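Local coordinates for protein alpha-1,3-glucanase (Streptomyces thermodiastaticus, PDB 7C7D) that probably hydrolyses internal alpha-1,3-glucosidic linkages of alpha-1,3-glucan, acting as a thermostable glycoside hydrolase of family GH87, at residues G151-A156 with T298-S303; N405-Y410 with K418-S423; V286-F291 with N307-S312. All coordinates share one frame; numbering follows the deposited sequence.

Interaction 1: G151-A156 with T298-S303; sequences GWIPGA and TERVDS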
ATOM      1  N   GLY A 151     -19.352   6.912  -0.192  1.00 26.55           N
ATOM      2  CA  GLY A 151     -20.288   7.421   0.797  1.00 28.39           C
ATOM      3  C   GLY A 151     -20.764   6.391   1.800  1.00 28.95           C
ATOM      4  O   GLY A 151     -21.258   6.763   2.872  1.00 30.44           O
ATOM      5  N   TRP A 152     -20.630   5.102   1.480  1.00 28.82           N
ATOM      6  CA  TRP A 152     -21.043   4.045   2.393  1.00 30.49           C
ATOM      7  C   TRP A 152     -20.017   3.772   3.486  1.00 28.81           C
ATOM      8  O   TRP A 152     -20.308   3.001   4.405  1.00 29.97           O
ATOM      9  CB  TRP A 152     -21.308   2.753   1.618  1.00 33.84           C
ATOM     10  CG  TRP A 152     -20.048   2.126   1.108  1.00 38.09           C
ATOM     11  CD1 TRP A 152     -19.263   1.216   1.755  1.00 39.92           C
ATOM     12  CD2 TRP A 152     -19.415   2.380  -0.149  1.00 40.80           C
ATOM     13  NE1 TRP A 152     -18.185   0.881   0.976  1.00 41.22           N
ATOM     14  CE2 TRP A 152     -18.254   1.582  -0.199  1.00 41.68           C
ATOM     15  CE3 TRP A 152     -19.718   3.201  -1.239  1.00 41.93           C
ATOM     16  CZ2 TRP A 152     -17.396   1.582  -1.296  1.00 42.85           C
ATOM     17  CZ3 TRP A 152     -18.863   3.198  -2.329  1.00 42.78           C
ATOM     18  CH2 TRP A 152     -17.718   2.394  -2.348  1.00 43.33           C
ATOM     19  N   ILE A 153     -18.829   4.362   3.396  1.00 25.77           N
ATOM     20  CA  ILE A 153     -17.802   4.222   4.430  1.00 24.82           C
ATOM     21  C   ILE A 153     -17.945   5.404   5.373  1.00 23.91           C
ATOM     22  O   ILE A 153     -17.629   6.544   4.981  1.00 22.39           O
ATOM     23  CB  ILE A 153     -16.397   4.165   3.817  1.00 24.61           C
ATOM     24  CG1 ILE A 153     -16.284   2.970   2.869  1.00 24.80           C
ATOM     25  CG2 ILE A 153     -15.345   4.075   4.914  1.00 24.92           C
ATOM     26  CD1 ILE A 153     -14.888   2.743   2.330  1.00 25.86           C
ATOM     27  N   PRO A 154     -18.413   5.204   6.608  1.00 25.61           N
ATOM     28  CA  PRO A 154     -18.661   6.338   7.506  1.00 25.70           C
ATOM     29  C   PRO A 154     -17.391   7.131   7.767  1.00 24.90           C
ATOM     30  O   PRO A 154     -16.348   6.576   8.121  1.00 25.84           O
ATOM     31  CB  PRO A 154     -19.178   5.670   8.783  1.00 27.39           C
ATOM     32  CG  PRO A 154     -19.739   4.362   8.332  1.00 27.72           C
ATOM     33  CD  PRO A 154     -18.899   3.930   7.165  1.00 26.70           C
ATOM     34  N   GLY A 155     -17.491   8.444   7.585  1.00 24.28           N
ATOM     35  CA  GLY A 155     -16.384   9.335   7.826  1.00 23.00           C
ATOM     36  C   GLY A 155     -15.489   9.575   6.633  1.00 21.48           C
ATOM     37  O   GLY A 155     -14.678  10.507   6.668  1.00 23.04           O
ATOM     38  N   ALA A 156     -15.604   8.772   5.579  1.00 20.23           N
ATOM     39  CA  ALA A 156     -14.779   8.979   4.400  1.00 19.45           C
ATOM     40  C   ALA A 156     -15.243  10.217   3.645  1.00 20.45           C
ATOM     41  O   ALA A 156     -16.436  10.536   3.609  1.00 24.67           O
ATOM     42  CB  ALA A 156     -14.845   7.757   3.483  1.00 19.29           C
ATOM     43  N   THR A 298     -12.313   3.250 -12.201  1.00 14.68           N
ATOM     44  CA  THR A 298     -12.352   4.634 -11.753  1.00 17.06           C
ATOM     45  C   THR A 298     -13.214   4.815 -10.514  1.00 17.69           C
ATOM     46  O   THR A 298     -13.383   5.946 -10.045  1.00 19.81           O
ATOM     47  CB  THR A 298     -12.861   5.548 -12.875  1.00 20.27           C
ATOM     48  OG1 THR A 298     -14.250   5.291 -13.083  1.00 22.45           O
ATOM     49  CG2 THR A 298     -12.113   5.279 -14.176  1.00 21.49           C
ATOM     50  N   GLU A 299     -13.758   3.736  -9.968  1.00 16.33           N
ATOM     51  CA  GLU A 299     -14.650   3.823  -8.827  1.00 17.17           C
ATOM     52  C   GLU A 299     -14.447   2.579  -7.984  1.00 15.57           C
ATOM     53  O   GLU A 299     -13.742   1.649  -8.376  1.00 15.05           O
ATOM     54  CB  GLU A 299     -16.103   3.923  -9.280  1.00 22.67           C
ATOM     55  CG  GLU A 299     -16.523   2.752 -10.127  1.00 29.33           C
ATOM     56  CD  GLU A 299     -17.699   3.069 -11.011  1.00 34.49           C
ATOM     57  OE1 GLU A 299     -18.530   3.921 -10.628  1.00 36.28           O
ATOM     58  OE2 GLU A 299     -17.783   2.467 -12.096  1.00 37.61           O
ATOM     59  N   ARG A 300     -15.087   2.562  -6.822  1.00 15.75           N
ATOM     60  CA  ARG A 300     -15.049   1.411  -5.932  1.00 15.88           C
ATOM     61  C   ARG A 300     -16.449   0.817  -5.860  1.00 16.04           C
ATOM     62  O   ARG A 300     -17.346   1.398  -5.238  1.00 17.80           O
ATOM     63  CB  ARG A 300     -14.541   1.810  -4.552  1.00 16.32           C
ATOM     64  CG  ARG A 300     -14.417   0.635  -3.625  1.00 17.29           C
ATOM     65  CD  ARG A 300     -13.929   1.082  -2.291  1.00 18.49           C
ATOM     66  NE  ARG A 300     -13.915  -0.020  -1.349  1.00 19.34           N
ATOM     67  CZ  ARG A 300     -13.257   0.012  -0.199  1.00 20.13           C
ATOM     68  NH1 ARG A 300     -12.569   1.095   0.136  1.00 19.69           N
ATOM     69  NH2 ARG A 300     -13.289  -1.036   0.605  1.00 22.67           N
ATOM     70  N   VAL A 301     -16.635  -0.324  -6.513  1.00 16.38           N
ATOM     71  CA  VAL A 301     -17.881  -1.082  -6.483  1.00 18.28           C
ATOM     72  C   VAL A 301     -17.585  -2.352  -5.695  1.00 17.70           C
ATOM     73  O   VAL A 301     -16.981  -3.296  -6.216  1.00 17.27           O
ATOM     74  CB  VAL A 301     -18.395  -1.401  -7.892  1.00 21.64           C
ATOM     75  CG1 VAL A 301     -19.753  -2.096  -7.824  1.00 22.15           C
ATOM     76  CG2 VAL A 301     -18.487  -0.130  -8.731  1.00 23.70           C
ATOM     77  N   ASP A 302     -18.000  -2.380  -4.427  1.00 19.75           N
ATOM     78  CA  ASP A 302     -17.551  -3.451  -3.545  1.00 23.11           C
ATOM     79  C   ASP A 302     -18.015  -4.820  -4.025  1.00 22.11           C
ATOM     80  O   ASP A 302     -17.300  -5.811  -3.843  1.00 23.55           O
ATOM     81  CB  ASP A 302     -17.980  -3.177  -2.102  1.00 27.02           C
ATOM     82  CG  ASP A 302     -17.021  -2.242  -1.384  1.00 30.92           C
ATOM     83  OD1 ASP A 302     -15.881  -2.072  -1.872  1.00 31.27           O
ATOM     84  OD2 ASP A 302     -17.399  -1.685  -0.330  1.00 33.84           O
ATOM     85  N   SER A 303     -19.174  -4.886  -4.680  1.00 20.97           N
ATOM     86  CA  SER A 303     -19.734  -6.152  -5.142  1.00 22.74           C
ATOM     87  C   SER A 303     -19.166  -6.620  -6.478  1.00 21.96           C
ATOM     88  O   SER A 303     -19.533  -7.708  -6.936  1.00 23.99           O
ATOM     89  CB  SER A 303     -21.258  -6.045  -5.248  1.00 25.67           C
ATOM     90  OG  SER A 303     -21.634  -5.017  -6.153  1.00 27.38           O
TER

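Interaction 2: N405-Y410 with K418-S423; sequences NGIAIY and KGNLIS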
ATOM      1  N   ASN A 405      -5.633   1.737   6.818  1.00 10.96           N
ATOM      2  CA  ASN A 405      -4.310   1.466   7.364  1.00 10.76           C
ATOM      3  C   ASN A 405      -3.262   1.220   6.283  1.00 10.13           C
ATOM      4  O   ASN A 405      -3.568   0.870   5.144  1.00 11.04           O
ATOM      5  CB  ASN A 405      -4.399   0.243   8.277  1.00 11.55           C
ATOM      6  CG  ASN A 405      -5.490   0.387   9.314  1.00 10.84           C
ATOM      7  OD1 ASN A 405      -5.332   1.105  10.290  1.00 11.84           O
ATOM      8  ND2 ASN A 405      -6.614  -0.282   9.094  1.00 12.34           N
ATOM      9  N   GLY A 406      -1.991   1.366   6.670  1.00 10.03           N
ATOM     10  CA  GLY A 406      -0.923   0.876   5.818  1.00  9.59           C
ATOM     11  C   GLY A 406      -0.943  -0.638   5.745  1.00  9.23           C
ATOM     12  O   GLY A 406      -1.051  -1.226   4.663  1.00 10.28           O
ATOM     13  N   ILE A 407      -0.847  -1.280   6.905  1.00  9.08           N
ATOM     14  CA  ILE A 407      -1.011  -2.719   7.053  1.00  9.45           C
ATOM     15  C   ILE A 407      -2.054  -2.971   8.132  1.00  9.66           C
ATOM     16  O   ILE A 407      -1.965  -2.403   9.226  1.00 10.05           O
ATOM     17  CB  ILE A 407       0.311  -3.420   7.418  1.00  9.74           C
ATOM     18  CG1 ILE A 407       1.275  -3.348   6.236  1.00 10.61           C
ATOM     19  CG2 ILE A 407       0.045  -4.855   7.869  1.00 11.50           C
ATOM     20  CD1 ILE A 407       2.652  -3.956   6.481  1.00 11.55           C
ATOM     21  N   ALA A 408      -3.035  -3.821   7.827  1.00 10.14           N
ATOM     22  CA  ALA A 408      -4.065  -4.192   8.791  1.00 10.57           C
ATOM     23  C   ALA A 408      -4.128  -5.704   8.902  1.00 10.11           C
ATOM     24  O   ALA A 408      -4.309  -6.401   7.896  1.00 11.55           O
ATOM     25  CB  ALA A 408      -5.434  -3.658   8.368  1.00 12.13           C
ATOM     26  N   ILE A 409      -3.998  -6.209  10.126  1.00 10.03           N
ATOM     27  CA  ILE A 409      -4.156  -7.626  10.421  1.00 10.61           C
ATOM     28  C   ILE A 409      -5.416  -7.768  11.258  1.00 10.65           C
ATOM     29  O   ILE A 409      -5.426  -7.403  12.440  1.00 11.52           O
ATOM     30  CB  ILE A 409      -2.947  -8.188  11.180  1.00 11.04           C
ATOM     31  CG1 ILE A 409      -1.629  -7.836  10.467  1.00 11.59           C
ATOM     32  CG2 ILE A 409      -3.119  -9.689  11.407  1.00 12.28           C
ATOM     33  CD1 ILE A 409      -1.515  -8.343   9.043  1.00 12.16           C
ATOM     34  N   TYR A 410      -6.483  -8.296  10.657  1.00 10.86           N
ATOM     35  CA  TYR A 410      -7.738  -8.534  11.366  1.00 11.16           C
ATOM     36  C   TYR A 410      -7.821 -10.030  11.645  1.00 11.45           C
ATOM     37  O   TYR A 410      -8.141 -10.823  10.755  1.00 12.25           O
ATOM     38  CB  TYR A 410      -8.938  -8.068  10.547  1.00 11.47           C
ATOM     39  CG  TYR A 410      -8.872  -6.643  10.054  1.00 11.96           C
ATOM     40  CD1 TYR A 410      -9.072  -5.561  10.910  1.00 14.16           C
ATOM     41  CD2 TYR A 410      -8.643  -6.384   8.709  1.00 13.31           C
ATOM     42  CE1 TYR A 410      -9.013  -4.244  10.422  1.00 14.33           C
ATOM     43  CE2 TYR A 410      -8.591  -5.099   8.220  1.00 14.93           C
ATOM     44  CZ  TYR A 410      -8.777  -4.036   9.066  1.00 14.39           C
ATOM     45  OH  TYR A 410      -8.718  -2.766   8.535  1.00 15.84           O
ATOM     46  N   LYS A 418       6.927  -7.557   9.279  1.00 10.42           N
ATOM     47  CA  LYS A 418       8.348  -7.340   9.548  1.00 11.24           C
ATOM     48  C   LYS A 418       9.011  -6.454   8.502  1.00 10.48           C
ATOM     49  O   LYS A 418       8.868  -6.687   7.302  1.00 11.30           O
ATOM     50  CB  LYS A 418       9.086  -8.685   9.613  1.00 13.69           C
ATOM     51  CG  LYS A 418      10.596  -8.569   9.780  1.00 17.41           C
ATOM     52  CD  LYS A 418      11.270  -9.945   9.759  1.00 23.99           C
ATOM     53  CE  LYS A 418      12.014 -10.270  11.042  1.00 29.92           C
ATOM     54  NZ  LYS A 418      12.055 -11.744  11.262  1.00 33.12           N
ATOM     55  N   GLY A 419       9.769  -5.458   8.955  1.00 10.58           N
ATOM     56  CA  GLY A 419      10.644  -4.742   8.053  1.00 10.87           C
ATOM     57  C   GLY A 419       9.964  -3.872   7.027  1.00 10.26           C
ATOM     58  O   GLY A 419      10.579  -3.551   6.013  1.00 10.93           O
ATOM     59  N   ASN A 420       8.708  -3.488   7.245  1.00 10.02           N
ATOM     60  CA  ASN A 420       7.997  -2.655   6.289  1.00  9.95           C
ATOM     61  C   ASN A 420       8.256  -1.182   6.568  1.00  9.96           C
ATOM     62  O   ASN A 420       8.455  -0.769   7.711  1.00 12.16           O
ATOM     63  CB  ASN A 420       6.499  -2.945   6.359  1.00 10.20           C
ATOM     64  CG  ASN A 420       6.186  -4.402   6.068  1.00  9.77           C
ATOM     65  OD1 ASN A 420       6.197  -4.824   4.908  1.00 10.41           O
ATOM     66  ND2 ASN A 420       5.913  -5.181   7.114  1.00 10.27           N
ATOM     67  N   LEU A 421       8.256  -0.392   5.498  1.00  9.97           N
ATOM     68  CA  LEU A 421       8.332   1.062   5.562  1.00  9.97           C
ATOM     69  C   LEU A 421       6.972   1.586   5.134  1.00  9.47           C
ATOM     70  O   LEU A 421       6.522   1.300   4.021  1.00 10.62           O
ATOM     71  CB  LEU A 421       9.417   1.585   4.622  1.00 11.11           C
ATOM     72  CG  LEU A 421       9.489   3.105   4.468  1.00 12.55           C
ATOM     73  CD1 LEU A 421       9.770   3.787   5.815  1.00 13.81           C
ATOM     74  CD2 LEU A 421      10.541   3.501   3.430  1.00 14.75           C
ATOM     75  N   ILE A 422       6.306   2.304   6.029  1.00  9.42           N
ATOM     76  CA  ILE A 422       4.942   2.770   5.818  1.00  9.07           C
ATOM     77  C   ILE A 422       4.916   4.259   6.107  1.00  9.39           C
ATOM     78  O   ILE A 422       5.275   4.678   7.213  1.00 10.33           O
ATOM     79  CB  ILE A 422       3.948   2.027   6.725  1.00 10.19           C
ATOM     80  CG1 ILE A 422       4.037   0.518   6.474  1.00 11.66           C
ATOM     81  CG2 ILE A 422       2.526   2.566   6.524  1.00 11.74           C
ATOM     82  CD1 ILE A 422       3.360  -0.326   7.524  1.00 12.27           C
ATOM     83  N   SER A 423       4.490   5.056   5.119  1.00  9.93           N
ATOM     84  CA  SER A 423       4.514   6.507   5.245  1.00 10.32           C
ATOM     85  C   SER A 423       3.187   7.109   4.822  1.00 10.48           C
ATOM     86  O   SER A 423       2.567   6.658   3.849  1.00 11.64           O
ATOM     87  CB  SER A 423       5.617   7.134   4.389  1.00 11.91           C
ATOM     88  OG  SER A 423       6.876   6.527   4.635  1.00 13.48           O
TER

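Interaction 3: V286-F291 with N307-S312; sequences VHLKDF and NFVNGS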
ATOM      1  N   VAL A 286       1.011 -21.863 -10.341  1.00 15.42           N
ATOM      2  CA  VAL A 286       0.842 -20.721 -11.223  1.00 15.33           C
ATOM      3  C   VAL A 286       1.961 -19.745 -10.916  1.00 15.22           C
ATOM      4  O   VAL A 286       2.185 -19.396  -9.753  1.00 16.69           O
ATOM      5  CB  VAL A 286      -0.514 -20.041 -10.977  1.00 15.38           C
ATOM      6  CG1 VAL A 286      -0.620 -18.784 -11.828  1.00 15.73           C
ATOM      7  CG2 VAL A 286      -1.652 -21.006 -11.252  1.00 16.23           C
ATOM      8  N   HIS A 287       2.658 -19.288 -11.948  1.00 15.17           N
ATOM      9  CA  HIS A 287       3.693 -18.276 -11.776  1.00 15.92           C
ATOM     10  C   HIS A 287       3.418 -17.124 -12.727  1.00 15.52           C
ATOM     11  O   HIS A 287       3.568 -17.271 -13.941  1.00 16.84           O
ATOM     12  CB  HIS A 287       5.072 -18.892 -11.982  1.00 16.52           C
ATOM     13  CG  HIS A 287       5.285 -20.100 -11.135  1.00 17.90           C
ATOM     14  ND1 HIS A 287       5.545 -20.021  -9.783  1.00 18.70           N
ATOM     15  CD2 HIS A 287       5.210 -21.420 -11.429  1.00 19.46           C
ATOM     16  CE1 HIS A 287       5.644 -21.241  -9.287  1.00 20.06           C
ATOM     17  NE2 HIS A 287       5.444 -22.107 -10.264  1.00 20.46           N
ATOM     18  N   LEU A 288       2.992 -15.987 -12.177  1.00 14.27           N
ATOM     19  CA  LEU A 288       2.758 -14.781 -12.960  1.00 14.45           C
ATOM     20  C   LEU A 288       4.005 -13.920 -12.839  1.00 14.99           C
ATOM     21  O   LEU A 288       4.421 -13.587 -11.724  1.00 15.74           O
ATOM     22  CB  LEU A 288       1.523 -14.036 -12.447  1.00 14.38           C
ATOM     23  CG  LEU A 288       0.236 -14.855 -12.305  1.00 14.83           C
ATOM     24  CD1 LEU A 288      -0.917 -13.986 -11.797  1.00 15.08           C
ATOM     25  CD2 LEU A 288      -0.129 -15.505 -13.631  1.00 16.17           C
ATOM     26  N   LYS A 289       4.625 -13.593 -13.972  1.00 14.86           N
ATOM     27  CA  LYS A 289       5.943 -12.967 -13.954  1.00 17.54           C
ATOM     28  C   LYS A 289       6.082 -11.908 -15.033  1.00 15.75           C
ATOM     29  O   LYS A 289       5.828 -12.177 -16.210  1.00 16.53           O
ATOM     30  CB  LYS A 289       7.060 -13.997 -14.201  1.00 24.78           C
ATOM     31  CG  LYS A 289       7.123 -15.178 -13.262  1.00 28.40           C
ATOM     32  CD  LYS A 289       8.320 -16.052 -13.617  1.00 31.44           C
ATOM     33  CE  LYS A 289       8.558 -17.114 -12.563  1.00 34.94           C
ATOM     34  NZ  LYS A 289       9.626 -18.082 -12.952  1.00 37.46           N
ATOM     35  N   ASP A 290       6.576 -10.737 -14.635  1.00 15.52           N
ATOM     36  CA  ASP A 290       7.206  -9.789 -15.556  1.00 16.16           C
ATOM     37  C   ASP A 290       6.252  -9.262 -16.625  1.00 15.13           C
ATOM     38  O   ASP A 290       6.625  -9.133 -17.790  1.00 16.25           O
ATOM     39  CB  ASP A 290       8.478 -10.365 -16.189  1.00 18.21           C
ATOM     40  CG  ASP A 290       9.432 -10.950 -15.163  1.00 19.60           C
ATOM     41  OD1 ASP A 290       9.439 -10.476 -14.008  1.00 19.72           O
ATOM     42  OD2 ASP A 290      10.185 -11.881 -15.520  1.00 22.69           O
ATOM     43  N   PHE A 291       5.019  -8.948 -16.240  1.00 14.82           N
ATOM     44  CA  PHE A 291       4.137  -8.187 -17.116  1.00 14.39           C
ATOM     45  C   PHE A 291       3.338  -7.185 -16.296  1.00 13.89           C
ATOM     46  O   PHE A 291       3.400  -7.163 -15.064  1.00 14.17           O
ATOM     47  CB  PHE A 291       3.281  -9.044 -18.086  1.00 13.95           C
ATOM     48  CG  PHE A 291       2.277  -9.974 -17.432  1.00 14.58           C
ATOM     49  CD1 PHE A 291       2.680 -11.182 -16.874  1.00 15.51           C
ATOM     50  CD2 PHE A 291       0.915  -9.682 -17.468  1.00 14.86           C
ATOM     51  CE1 PHE A 291       1.750 -12.059 -16.324  1.00 15.17           C
ATOM     52  CE2 PHE A 291      -0.017 -10.556 -16.923  1.00 15.07           C
ATOM     53  CZ  PHE A 291       0.396 -11.746 -16.360  1.00 15.12           C
ATOM     54  N   ASN A 307     -10.683  -6.678 -10.327  1.00 11.64           N
ATOM     55  CA  ASN A 307      -9.399  -6.904  -9.683  1.00 11.50           C
ATOM     56  C   ASN A 307      -8.409  -7.540 -10.652  1.00 11.71           C
ATOM     57  O   ASN A 307      -8.782  -8.071 -11.698  1.00 13.11           O
ATOM     58  CB  ASN A 307      -9.605  -7.818  -8.473  1.00 11.64           C
ATOM     59  CG  ASN A 307     -10.589  -7.229  -7.477  1.00 11.36           C
ATOM     60  OD1 ASN A 307     -10.724  -6.013  -7.392  1.00 12.08           O
ATOM     61  ND2 ASN A 307     -11.268  -8.078  -6.714  1.00 12.79           N
ATOM     62  N   PHE A 308      -7.121  -7.479 -10.296  1.00 11.39           N
ATOM     63  CA  PHE A 308      -6.108  -8.215 -11.053  1.00 11.39           C
ATOM     64  C   PHE A 308      -6.210  -9.715 -10.772  1.00 11.22           C
ATOM     65  O   PHE A 308      -6.378 -10.517 -11.696  1.00 12.40           O
ATOM     66  CB  PHE A 308      -4.719  -7.613 -10.777  1.00 11.86           C
ATOM     67  CG  PHE A 308      -3.556  -8.573 -10.914  1.00 12.80           C
ATOM     68  CD1 PHE A 308      -3.277  -9.224 -12.114  1.00 13.31           C
ATOM     69  CD2 PHE A 308      -2.710  -8.794  -9.837  1.00 12.39           C
ATOM     70  CE1 PHE A 308      -2.186 -10.090 -12.226  1.00 13.83           C
ATOM     71  CE2 PHE A 308      -1.619  -9.647  -9.943  1.00 12.98           C
ATOM     72  CZ  PHE A 308      -1.349 -10.296 -11.130  1.00 13.03           C
ATOM     73  N   VAL A 309      -6.167 -10.114  -9.500  1.00 11.63           N
ATOM     74  CA  VAL A 309      -6.420 -11.497  -9.107  1.00 11.65           C
ATOM     75  C   VAL A 309      -7.572 -11.509  -8.117  1.00 11.57           C
ATOM     76  O   VAL A 309      -7.574 -10.744  -7.145  1.00 12.05           O
ATOM     77  CB  VAL A 309      -5.178 -12.167  -8.491  1.00 12.18           C
ATOM     78  CG1 VAL A 309      -5.543 -13.529  -7.914  1.00 14.37           C
ATOM     79  CG2 VAL A 309      -4.092 -12.298  -9.541  1.00 13.43           C
ATOM     80  N   ASN A 310      -8.555 -12.370  -8.373  1.00 11.62           N
ATOM     81  CA  ASN A 310      -9.711 -12.535  -7.504  1.00 11.99           C
ATOM     82  C   ASN A 310      -9.863 -14.019  -7.226  1.00 12.13           C
ATOM     83  O   ASN A 310     -10.210 -14.785  -8.128  1.00 14.03           O
ATOM     84  CB  ASN A 310     -10.959 -11.990  -8.189  1.00 12.72           C
ATOM     85  CG  ASN A 310     -12.100 -11.787  -7.233  1.00 12.93           C
ATOM     86  OD1 ASN A 310     -12.099 -10.835  -6.458  1.00 14.44           O
ATOM     87  ND2 ASN A 310     -13.096 -12.665  -7.292  1.00 13.96           N
ATOM     88  N   GLY A 311      -9.611 -14.425  -5.985  1.00 11.93           N
ATOM     89  CA  GLY A 311      -9.809 -15.804  -5.593  1.00 12.48           C
ATOM     90  C   GLY A 311      -8.526 -16.549  -5.286  1.00 12.24           C
ATOM     91  O   GLY A 311      -7.702 -16.111  -4.472  1.00 13.72           O
ATOM     92  N   SER A 312      -8.333 -17.679  -5.953  1.00 12.63           N
ATOM     93  CA  SER A 312      -7.312 -18.644  -5.576  1.00 13.29           C
ATOM     94  C   SER A 312      -6.331 -18.878  -6.714  1.00 13.05           C
ATOM     95  O   SER A 312      -6.741 -19.169  -7.846  1.00 13.84           O
ATOM     96  CB  SER A 312      -7.975 -19.967  -5.194  1.00 14.91           C
ATOM     97  OG  SER A 312      -7.033 -21.019  -5.152  1.00 16.71           O
TER

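Interaction 1: G151-A156 with T298-S303
Trp152 runs the six-membered part of its indole into the extended side chain of Arg300. Carbon packs on carbon where CZ2 of Trp152 lies 3.6 Å from CD of Arg300, and CB of Arg300 sits at the indole edge, in the ring plane. CH2 of Trp152 also comes to 3.1 Å from the carbonyl O of Arg300. Ring and guanidinium planes stand 88° apart, unstacked. Ile153 lies with CG1 over one face of the Trp152 indole and CD1 over a face of the guanidinium, 3.6 Å from NH1 of Arg300.

The charged part belongs to the 298-303 loop. Arg300 NE donates to the syn lone pair of Asp302 OD1 at 2.9 Å, nearly in the guanidinium plane, and NH1 makes a second salt bridge to Asp376. OD2 of Asp302 comes within 3.0 Å of NE1 of Trp152. With an alanine at Arg300, the carboxylates of Asp302 and Asp376 would probably lose their shared cation and the indole a wall of methylenes.

At this surface contact one arginine serves two chemistries: its aliphatic stem packs against a loop of the N-terminal D1 region, while its head links two carboxylates of the pectate lyase-like part.

Interaction 2: N405-Y410 with K418-S423
CD1 of Ile422 comes against the CG1-CD1 arm of Ile407, 3.8 Å from CD1 of Ile407, the two side chains crossing at about a right angle. The same methyl of Ile407 also presses on the amide of Asn420, 3.5 Å from ND2, so one methyl touches both a polar and an apolar neighbour. CG1 of Ile407 stands beside the backbone N (chi1 -68°) and chi2 is extended at 178°, which carries CD1 across to the 418-423 segment.

The amide it touches is buried but well supplied: Asn420 OD1 accepts from the backbone N of Asn396, and ND2 donates to the carbonyl of Phe393. Both bonds hold the amide in place, leaving the methyl to contact it by van der Waals packing alone. Gly406 closes the other end of the tight zone, its CA 3.9 Å from CG2 of Ile422; a beta carbon there would clash with that methyl.

Beyond Ile407 the contact opens out. The strand 407-410 draws away from its partner, and on the far segment Leu421 and Ser423 turn to the partly exposed outer side, against Thr456 and Val458 of strand 449-458.

Ile407 and Ile422 both rest on Ile398 of strand 397-399, and Ile422 also touches Ile432 and Leu457. The pair therefore joins strand 407-410 to the 421-423 part of strand 415-423, which runs beside 397-399, packed between the beta-helix coils before and after.

Interaction 3: V286-F291 with N307-S312
Leu288 crosses the interior to Phe308 and Val309 with one methyl, CD1, and the contact is small and wholly apolar. Its CG stands beside the backbone N (chi1 -52°), with chi2 extended (-179°), which brings CD1 to Phe308 and Val309.

That segment begins with Asn307, which works on its own side. ND2 of Asn307 donates to OD1 of Asn310 at 2.9 Å, the donor tilted 27° from that carbonyl's plane, and OD1 of Asn307 accepts from the backbone N of Val329. This amide bridge ties the residues on either side of Phe308 and Val309 together. Phe308 comes next and reaches toward Leu288 from the opposite direction: CD1 of Leu288 lies 3.8 Å from CZ and 4.1 Å from CE1 of Phe308, at an oblique approach to the ring. Val309 follows and does two jobs. Its CG2 sits over the centre of the Phe308 ring, 3.6 Å above the plane, and the same methyl lies 4.2 Å from CD1 of Leu288. Ring and valine methyl thus share the one leucine methyl. Asn310 then turns back outward, where its ND2 is hydrogen-bonded to OD1 of Asp278, and at Ser312 the hydroxyl bonds with Thr336 O and Gly314 N.

Behind the trio, Phe308 packs on Leu331 and Val319, Val309 on Leu333, and Leu288 on Leu261, all from neighbouring strands. Aliphatic and aromatic side chains stacked coil upon coil between parallel sheets are the hallmark of the right-handed parallel beta-helix of pectate lyase-like proteins.

Starting from the N terminus, 151-156 in the D1 range opens interaction 1, which closes only at 298-303, after 141 intervening residues. Before that, 286-291 has opened interaction 3, and its closing segment 307-312 comes after 298-303, so the two cross: one excursion of the chain between beta-helix strands supplies the loop that meets D1. Interaction 2 follows in series, with just 7 residues between 405-410 and 418-423. Interactions 2 and 3 both reach the face that holds 309-311 and 407-410, each from a different neighbouring strand, with centres 22 Å apart. Interaction 1 instead joins the N-terminal region to the beta-helix exterior, its nearest atoms about 9 Å from interaction 2.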